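Local coordinates for protein putative hydrolase (PDB 3CMN) that is probably a hydrolase of the zincin-like metallopeptidase family, of mainly helical fold, at residues V38-A49 with I74-W82. Sequence-based numbering, arbitrary orientation.
Sequences VDNRAFRREQYA and IFVFDRREW
Arg41 and Glu81 form the salt bridge of this contact, with NH1 of Arg41 3.3 Å from OE1 of Glu81. The bond is bent, 139° at the hydrogen. It uses the syn lone pair of OE1, and OE1 lies out of the guanidinium plane of Arg41. Arg41 runs straight to CD, then bends at chi3 (-54°), which brings its end toward strand 73-76. The anti lone pair of the same OE1 accepts from Asp78 N at 3.1 Å, so two donors hold one oxygen. Replacing Glu81 with alanine would probably leave Arg41 without its carboxylate mate and Asp78 N without its side-chain acceptor. Asp78 OD2 accepts from Arg80 N at 2.7 Å. A water bridges Arg45 NE and Val76 N. The methyl CD1 of Ile74 lies over one face of the Arg45 guanidinium, 3.4 Å from its NH1. Val76 CG2 packs against Arg45 CG at 3.8 Å and also reaches Tyr48 CD1. Further toward helix 79-92, Val38 CG1 meets Asp78 CB at 3.6 Å. Tyr48 also stacks on Phe158 of the neighbouring parallel strand 155-158. Helix 41-63 runs roughly antiparallel to strand 73-76, their short segments at 141°, and packs against this two-stranded sheet. Asp78 and Glu81 form a capping box at the N-terminus of helix 79-92.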
ATOM      1  N   VAL A  38      11.372   2.009 -19.740  1.00 35.17           N
ATOM      2  CA  VAL A  38      10.745   3.296 -19.505  1.00 36.05           C
ATOM      3  C   VAL A  38      11.187   4.233 -20.630  1.00 36.28           C
ATOM      4  O   VAL A  38      12.362   4.246 -21.036  1.00 35.53           O
ATOM      5  CB  VAL A  38      11.119   3.922 -18.107  1.00 36.71           C
ATOM      6  CG1 VAL A  38      11.709   2.862 -17.186  1.00 36.13           C
ATOM      7  CG2 VAL A  38      12.071   5.102 -18.278  1.00 35.21           C
ATOM      8  N   ASP A  39      10.235   4.991 -21.156  1.00 36.38           N
ATOM      9  CA  ASP A  39      10.539   5.953 -22.204  1.00 37.08           C
ATOM     10  C   ASP A  39      10.685   7.301 -21.521  1.00 36.08           C
ATOM     11  O   ASP A  39       9.955   7.598 -20.575  1.00 35.46           O
ATOM     12  CB  ASP A  39       9.408   6.036 -23.230  1.00 38.86           C
ATOM     13  CG  ASP A  39       9.289   4.789 -24.073  1.00 41.62           C
ATOM     14  OD1 ASP A  39      10.309   4.365 -24.658  1.00 42.12           O
ATOM     15  OD2 ASP A  39       8.168   4.239 -24.154  1.00 44.01           O
ATOM     16  N   ASN A  40      11.634   8.102 -21.994  1.00 35.83           N
ATOM     17  CA  ASN A  40      11.868   9.436 -21.446  1.00 35.46           C
ATOM     18  C   ASN A  40      11.893   9.479 -19.932  1.00 33.51           C
ATOM     19  O   ASN A  40      11.015  10.070 -19.300  1.00 30.97           O
ATOM     20  CB  ASN A  40      10.803  10.401 -21.956  1.00 36.14           C
ATOM     21  CG  ASN A  40      10.902  10.622 -23.433  1.00 38.77           C
ATOM     22  OD1 ASN A  40      11.901  11.163 -23.919  1.00 40.96           O
ATOM     23  ND2 ASN A  40       9.877  10.195 -24.170  1.00 38.04           N
ATOM     24  N   ARG A  41      12.908   8.851 -19.358  1.00 34.03           N
ATOM     25  CA  ARG A  41      13.056   8.820 -17.916  1.00 34.13           C
ATOM     26  C   ARG A  41      13.242  10.251 -17.447  1.00 32.92           C
ATOM     27  O   ARG A  41      12.667  10.670 -16.442  1.00 32.74           O
ATOM     28  CB  ARG A  41      14.273   7.983 -17.522  1.00 34.52           C
ATOM     29  CG  ARG A  41      14.405   7.780 -16.024  1.00 36.21           C
ATOM     30  CD  ARG A  41      15.624   6.957 -15.678  1.00 36.91           C
ATOM     31  NE  ARG A  41      15.633   5.686 -16.392  1.00 37.79           N
ATOM     32  CZ  ARG A  41      15.035   4.576 -15.980  1.00 35.98           C
ATOM     33  NH1 ARG A  41      14.366   4.554 -14.842  1.00 36.79           N
ATOM     34  NH2 ARG A  41      15.109   3.483 -16.722  1.00 37.91           N
ATOM     35  N   ALA A  42      14.025  11.010 -18.203  1.00 32.25           N
ATOM     36  CA  ALA A  42      14.303  12.400 -17.855  1.00 31.34           C
ATOM     37  C   ALA A  42      13.065  13.270 -17.616  1.00 30.40           C
ATOM     38  O   ALA A  42      12.922  13.845 -16.538  1.00 30.64           O
ATOM     39  CB  ALA A  42      15.182  13.032 -18.912  1.00 31.24           C
ATOM     40  N   PHE A  43      12.160  13.389 -18.584  1.00 29.53           N
ATOM     41  CA  PHE A  43      11.015  14.241 -18.297  1.00 29.30           C
ATOM     42  C   PHE A  43      10.011  13.611 -17.335  1.00 28.10           C
ATOM     43  O   PHE A  43       9.244  14.320 -16.687  1.00 28.50           O
ATOM     44  CB  PHE A  43      10.358  14.796 -19.590  1.00 27.70           C
ATOM     45  CG  PHE A  43       9.474  13.833 -20.355  1.00 27.23           C
ATOM     46  CD1 PHE A  43       8.377  13.219 -19.755  1.00 26.80           C
ATOM     47  CD2 PHE A  43       9.659  13.662 -21.727  1.00 27.71           C
ATOM     48  CE1 PHE A  43       7.472  12.456 -20.503  1.00 26.12           C
ATOM     49  CE2 PHE A  43       8.758  12.900 -22.496  1.00 28.45           C
ATOM     50  CZ  PHE A  43       7.658  12.295 -21.881  1.00 26.16           C
ATOM     51  N   ARG A  44      10.028  12.287 -17.212  1.00 27.90           N
ATOM     52  CA  ARG A  44       9.121  11.635 -16.271  1.00 29.79           C
ATOM     53  C   ARG A  44       9.596  11.961 -14.838  1.00 30.94           C
ATOM     54  O   ARG A  44       8.783  12.196 -13.948  1.00 31.59           O
ATOM     55  CB  ARG A  44       9.076  10.116 -16.502  1.00 28.78           C
ATOM     56  CG  ARG A  44       8.266   9.675 -17.732  1.00 26.10           C
ATOM     57  CD  ARG A  44       6.805  10.148 -17.699  1.00 24.93           C
ATOM     58  NE  ARG A  44       6.080   9.702 -18.897  1.00 25.01           N
ATOM     59  CZ  ARG A  44       4.871  10.121 -19.269  1.00 26.20           C
ATOM     60  NH1 ARG A  44       4.203  11.018 -18.555  1.00 26.50           N
ATOM     61  NH2 ARG A  44       4.323   9.623 -20.359  1.00 27.27           N
ATOM     62  N   ARG A  45      10.911  11.999 -14.632  1.00 31.82           N
ATOM     63  CA  ARG A  45      11.466  12.342 -13.326  1.00 34.11           C
ATOM     64  C   ARG A  45      11.029  13.766 -12.989  1.00 34.08           C
ATOM     65  O   ARG A  45      10.710  14.066 -11.842  1.00 35.01           O
ATOM     66  CB  ARG A  45      12.999  12.293 -13.339  1.00 36.76           C
ATOM     67  CG  ARG A  45      13.611  11.002 -13.835  1.00 41.12           C
ATOM     68  CD  ARG A  45      15.129  10.959 -13.610  1.00 45.30           C
ATOM     69  NE  ARG A  45      15.446  10.418 -12.290  1.00 49.26           N
ATOM     70  CZ  ARG A  45      15.277  11.079 -11.150  1.00 49.49           C
ATOM     71  NH1 ARG A  45      14.812  12.315 -11.161  1.00 51.98           N
ATOM     72  NH2 ARG A  45      15.531  10.484  -9.996  1.00 50.03           N
ATOM     73  N   GLU A  46      11.040  14.647 -13.993  1.00 35.16           N
ATOM     74  CA  GLU A  46      10.623  16.042 -13.818  1.00 34.47           C
ATOM     75  C   GLU A  46       9.186  16.084 -13.342  1.00 32.95           C
ATOM     76  O   GLU A  46       8.855  16.727 -12.352  1.00 34.44           O
ATOM     77  CB  GLU A  46      10.681  16.813 -15.143  1.00 37.35           C
ATOM     78  CG  GLU A  46      12.065  17.110 -15.710  1.00 42.54           C
ATOM     79  CD  GLU A  46      12.722  18.314 -15.065  1.00 47.00           C
ATOM     80  OE1 GLU A  46      13.716  18.820 -15.628  1.00 49.44           O
ATOM     81  OE2 GLU A  46      12.252  18.759 -13.997  1.00 48.37           O
ATOM     82  N   GLN A  47       8.332  15.388 -14.077  1.00 31.89           N
ATOM     83  CA  GLN A  47       6.908  15.344 -13.787  1.00 31.12           C
ATOM     84  C   GLN A  47       6.642  14.899 -12.359  1.00 32.59           C
ATOM     85  O   GLN A  47       6.012  15.623 -11.589  1.00 32.25           O
ATOM     86  CB  GLN A  47       6.221  14.417 -14.787  1.00 29.50           C
ATOM     87  CG  GLN A  47       4.708  14.414 -14.756  1.00 28.61           C
ATOM     88  CD  GLN A  47       4.136  13.422 -15.741  1.00 29.52           C
ATOM     89  OE1 GLN A  47       4.855  12.544 -16.236  1.00 30.73           O
ATOM     90  NE2 GLN A  47       2.843  13.539 -16.028  1.00 30.46           N
ATOM     91  N   TYR A  48       7.130  13.709 -12.005  1.00 33.80           N
ATOM     92  CA  TYR A  48       6.938  13.173 -10.652  1.00 32.50           C
ATOM     93  C   TYR A  48       7.564  14.073  -9.590  1.00 33.79           C
ATOM     94  O   TYR A  48       6.971  14.300  -8.530  1.00 33.86           O
ATOM     95  CB  TYR A  48       7.532  11.758 -10.523  1.00 29.19           C
ATOM     96  CG  TYR A  48       6.746  10.691 -11.237  1.00 24.94           C
ATOM     97  CD1 TYR A  48       7.330   9.922 -12.236  1.00 25.29           C
ATOM     98  CD2 TYR A  48       5.418  10.460 -10.925  1.00 24.81           C
ATOM     99  CE1 TYR A  48       6.600   8.954 -12.911  1.00 23.19           C
ATOM    100  CE2 TYR A  48       4.680   9.496 -11.590  1.00 23.60           C
ATOM    101  CZ  TYR A  48       5.275   8.750 -12.585  1.00 24.64           C
ATOM    102  OH  TYR A  48       4.518   7.826 -13.267  1.00 22.99           O
ATOM    103  N   ALA A  49       8.755  14.591  -9.873  1.00 33.21           N
ATOM    104  CA  ALA A  49       9.434  15.456  -8.915  1.00 33.95           C
ATOM    105  C   ALA A  49       8.546  16.629  -8.529  1.00 35.09           C
ATOM    106  O   ALA A  49       8.397  16.941  -7.345  1.00 36.74           O
ATOM    107  CB  ALA A  49      10.743  15.967  -9.494  1.00 31.88           C
ATOM    108  N   ILE A  74      13.207  10.735  -5.863  1.00 38.90           N
ATOM    109  CA  ILE A  74      12.146   9.990  -6.516  1.00 39.29           C
ATOM    110  C   ILE A  74      12.792   9.101  -7.558  1.00 38.23           C
ATOM    111  O   ILE A  74      13.734   9.503  -8.244  1.00 39.71           O
ATOM    112  CB  ILE A  74      11.078  10.918  -7.193  1.00 40.78           C
ATOM    113  CG1 ILE A  74      11.747  11.914  -8.139  1.00 40.17           C
ATOM    114  CG2 ILE A  74      10.253  11.640  -6.128  1.00 41.15           C
ATOM    115  CD1 ILE A  74      11.942  11.383  -9.541  1.00 43.01           C
ATOM    116  N   PHE A  75      12.304   7.876  -7.661  1.00 36.36           N
ATOM    117  CA  PHE A  75      12.853   6.963  -8.640  1.00 34.15           C
ATOM    118  C   PHE A  75      11.770   6.504  -9.613  1.00 33.78           C
ATOM    119  O   PHE A  75      10.665   6.159  -9.210  1.00 32.99           O
ATOM    120  CB  PHE A  75      13.456   5.739  -7.947  1.00 35.06           C
ATOM    121  CG  PHE A  75      14.330   6.061  -6.758  1.00 34.75           C
ATOM    122  CD1 PHE A  75      13.874   5.824  -5.460  1.00 34.16           C
ATOM    123  CD2 PHE A  75      15.614   6.574  -6.933  1.00 35.46           C
ATOM    124  CE1 PHE A  75      14.689   6.090  -4.342  1.00 33.87           C
ATOM    125  CE2 PHE A  75      16.436   6.846  -5.831  1.00 35.20           C
ATOM    126  CZ  PHE A  75      15.969   6.600  -4.529  1.00 33.25           C
ATOM    127  N   VAL A  76      12.095   6.532 -10.901  1.00 32.08           N
ATOM    128  CA  VAL A  76      11.203   6.065 -11.954  1.00 30.71           C
ATOM    129  C   VAL A  76      11.774   4.671 -12.235  1.00 30.67           C
ATOM    130  O   VAL A  76      12.907   4.549 -12.702  1.00 31.31           O
ATOM    131  CB  VAL A  76      11.324   6.955 -13.237  1.00 31.89           C
ATOM    132  CG1 VAL A  76      10.406   6.443 -14.335  1.00 29.67           C
ATOM    133  CG2 VAL A  76      10.980   8.395 -12.904  1.00 32.44           C
ATOM    134  N   PHE A  77      11.015   3.628 -11.922  1.00 27.56           N
ATOM    135  CA  PHE A  77      11.477   2.257 -12.133  1.00 26.78           C
ATOM    136  C   PHE A  77      10.851   1.585 -13.350  1.00 28.41           C
ATOM    137  O   PHE A  77       9.760   1.942 -13.786  1.00 25.84           O
ATOM    138  CB  PHE A  77      11.118   1.352 -10.932  1.00 24.18           C
ATOM    139  CG  PHE A  77      11.965   1.543  -9.689  1.00 24.61           C
ATOM    140  CD1 PHE A  77      11.594   0.896  -8.507  1.00 24.39           C
ATOM    141  CD2 PHE A  77      13.114   2.325  -9.688  1.00 24.79           C
ATOM    142  CE1 PHE A  77      12.337   1.018  -7.340  1.00 24.25           C
ATOM    143  CE2 PHE A  77      13.877   2.463  -8.526  1.00 29.10           C
ATOM    144  CZ  PHE A  77      13.486   1.804  -7.340  1.00 27.06           C
ATOM    145  N   ASP A  78      11.565   0.596 -13.882  1.00 29.88           N
ATOM    146  CA  ASP A  78      11.039  -0.240 -14.955  1.00 31.33           C
ATOM    147  C   ASP A  78      10.818  -1.502 -14.108  1.00 30.59           C
ATOM    148  O   ASP A  78      11.080  -1.481 -12.897  1.00 29.76           O
ATOM    149  CB  ASP A  78      12.070  -0.505 -16.056  1.00 33.51           C
ATOM    150  CG  ASP A  78      13.159  -1.454 -15.615  1.00 37.35           C
ATOM    151  OD1 ASP A  78      14.000  -1.052 -14.798  1.00 39.73           O
ATOM    152  OD2 ASP A  78      13.171  -2.618 -16.076  1.00 45.13           O
ATOM    153  N   ARG A  79      10.359  -2.591 -14.713  1.00 29.40           N
ATOM    154  CA  ARG A  79      10.094  -3.810 -13.948  1.00 28.02           C
ATOM    155  C   ARG A  79      11.343  -4.470 -13.373  1.00 28.15           C
ATOM    156  O   ARG A  79      11.297  -5.060 -12.298  1.00 28.87           O
ATOM    157  CB  ARG A  79       9.320  -4.813 -14.808  1.00 26.52           C
ATOM    158  CG  ARG A  79       7.949  -4.300 -15.216  1.00 25.52           C
ATOM    159  CD  ARG A  79       7.243  -5.254 -16.146  1.00 24.41           C
ATOM    160  NE  ARG A  79       5.999  -4.670 -16.634  1.00 27.62           N
ATOM    161  CZ  ARG A  79       5.344  -5.105 -17.704  1.00 27.45           C
ATOM    162  NH1 ARG A  79       5.821  -6.127 -18.395  1.00 26.90           N
ATOM    163  NH2 ARG A  79       4.223  -4.516 -18.078  1.00 27.87           N
ATOM    164  N   ARG A  80      12.458  -4.361 -14.084  1.00 28.38           N
ATOM    165  CA  ARG A  80      13.698  -4.954 -13.619  1.00 28.65           C
ATOM    166  C   ARG A  80      14.198  -4.223 -12.374  1.00 28.01           C
ATOM    167  O   ARG A  80      14.618  -4.847 -11.393  1.00 28.58           O
ATOM    168  CB  ARG A  80      14.755  -4.896 -14.720  1.00 29.98           C
ATOM    169  CG  ARG A  80      16.067  -5.532 -14.327  1.00 32.27           C
ATOM    170  CD  ARG A  80      17.073  -5.470 -15.450  1.00 34.15           C
ATOM    171  NE  ARG A  80      18.213  -6.336 -15.164  1.00 37.46           N
ATOM    172  CZ  ARG A  80      19.252  -6.000 -14.405  1.00 38.86           C
ATOM    173  NH1 ARG A  80      19.324  -4.799 -13.842  1.00 37.06           N
ATOM    174  NH2 ARG A  80      20.221  -6.883 -14.208  1.00 39.36           N
ATOM    175  N   GLU A  81      14.155  -2.896 -12.416  1.00 26.93           N
ATOM    176  CA  GLU A  81      14.597  -2.109 -11.274  1.00 26.30           C
ATOM    177  C   GLU A  81      13.672  -2.331 -10.087  1.00 25.48           C
ATOM    178  O   GLU A  81      14.123  -2.380  -8.946  1.00 25.32           O
ATOM    179  CB  GLU A  81      14.663  -0.629 -11.636  1.00 26.66           C
ATOM    180  CG  GLU A  81      15.678  -0.331 -12.727  1.00 30.64           C
ATOM    181  CD  GLU A  81      15.631   1.107 -13.184  1.00 32.46           C
ATOM    182  OE1 GLU A  81      14.511   1.611 -13.443  1.00 36.36           O
ATOM    183  OE2 GLU A  81      16.709   1.733 -13.293  1.00 33.60           O
ATOM    184  N   TRP A  82      12.380  -2.482 -10.346  1.00 23.92           N
ATOM    185  CA  TRP A  82      11.468  -2.720  -9.245  1.00 25.03           C
ATOM    186  C   TRP A  82      11.871  -4.016  -8.534  1.00 25.80           C
ATOM    187  O   TRP A  82      11.890  -4.078  -7.303  1.00 26.32           O
ATOM    188  CB  TRP A  82      10.018  -2.819  -9.734  1.00 24.77           C
ATOM    189  CG  TRP A  82       9.061  -3.064  -8.613  1.00 23.10           C
ATOM    190  CD1 TRP A  82       8.583  -2.143  -7.725  1.00 21.96           C
ATOM    191  CD2 TRP A  82       8.532  -4.332  -8.202  1.00 21.84           C
ATOM    192  NE1 TRP A  82       7.791  -2.760  -6.787  1.00 23.29           N
ATOM    193  CE2 TRP A  82       7.743  -4.103  -7.053  1.00 20.75           C
ATOM    194  CE3 TRP A  82       8.649  -5.640  -8.692  1.00 21.84           C
ATOM    195  CZ2 TRP A  82       7.071  -5.136  -6.381  1.00 22.01           C
ATOM    196  CZ3 TRP A  82       7.983  -6.670  -8.029  1.00 24.58           C
ATOM    197  CH2 TRP A  82       7.201  -6.408  -6.881  1.00 21.79           C
TER
HETATM  198  O   HOH W   1      15.055   7.394 -11.749  1.00 20.40           O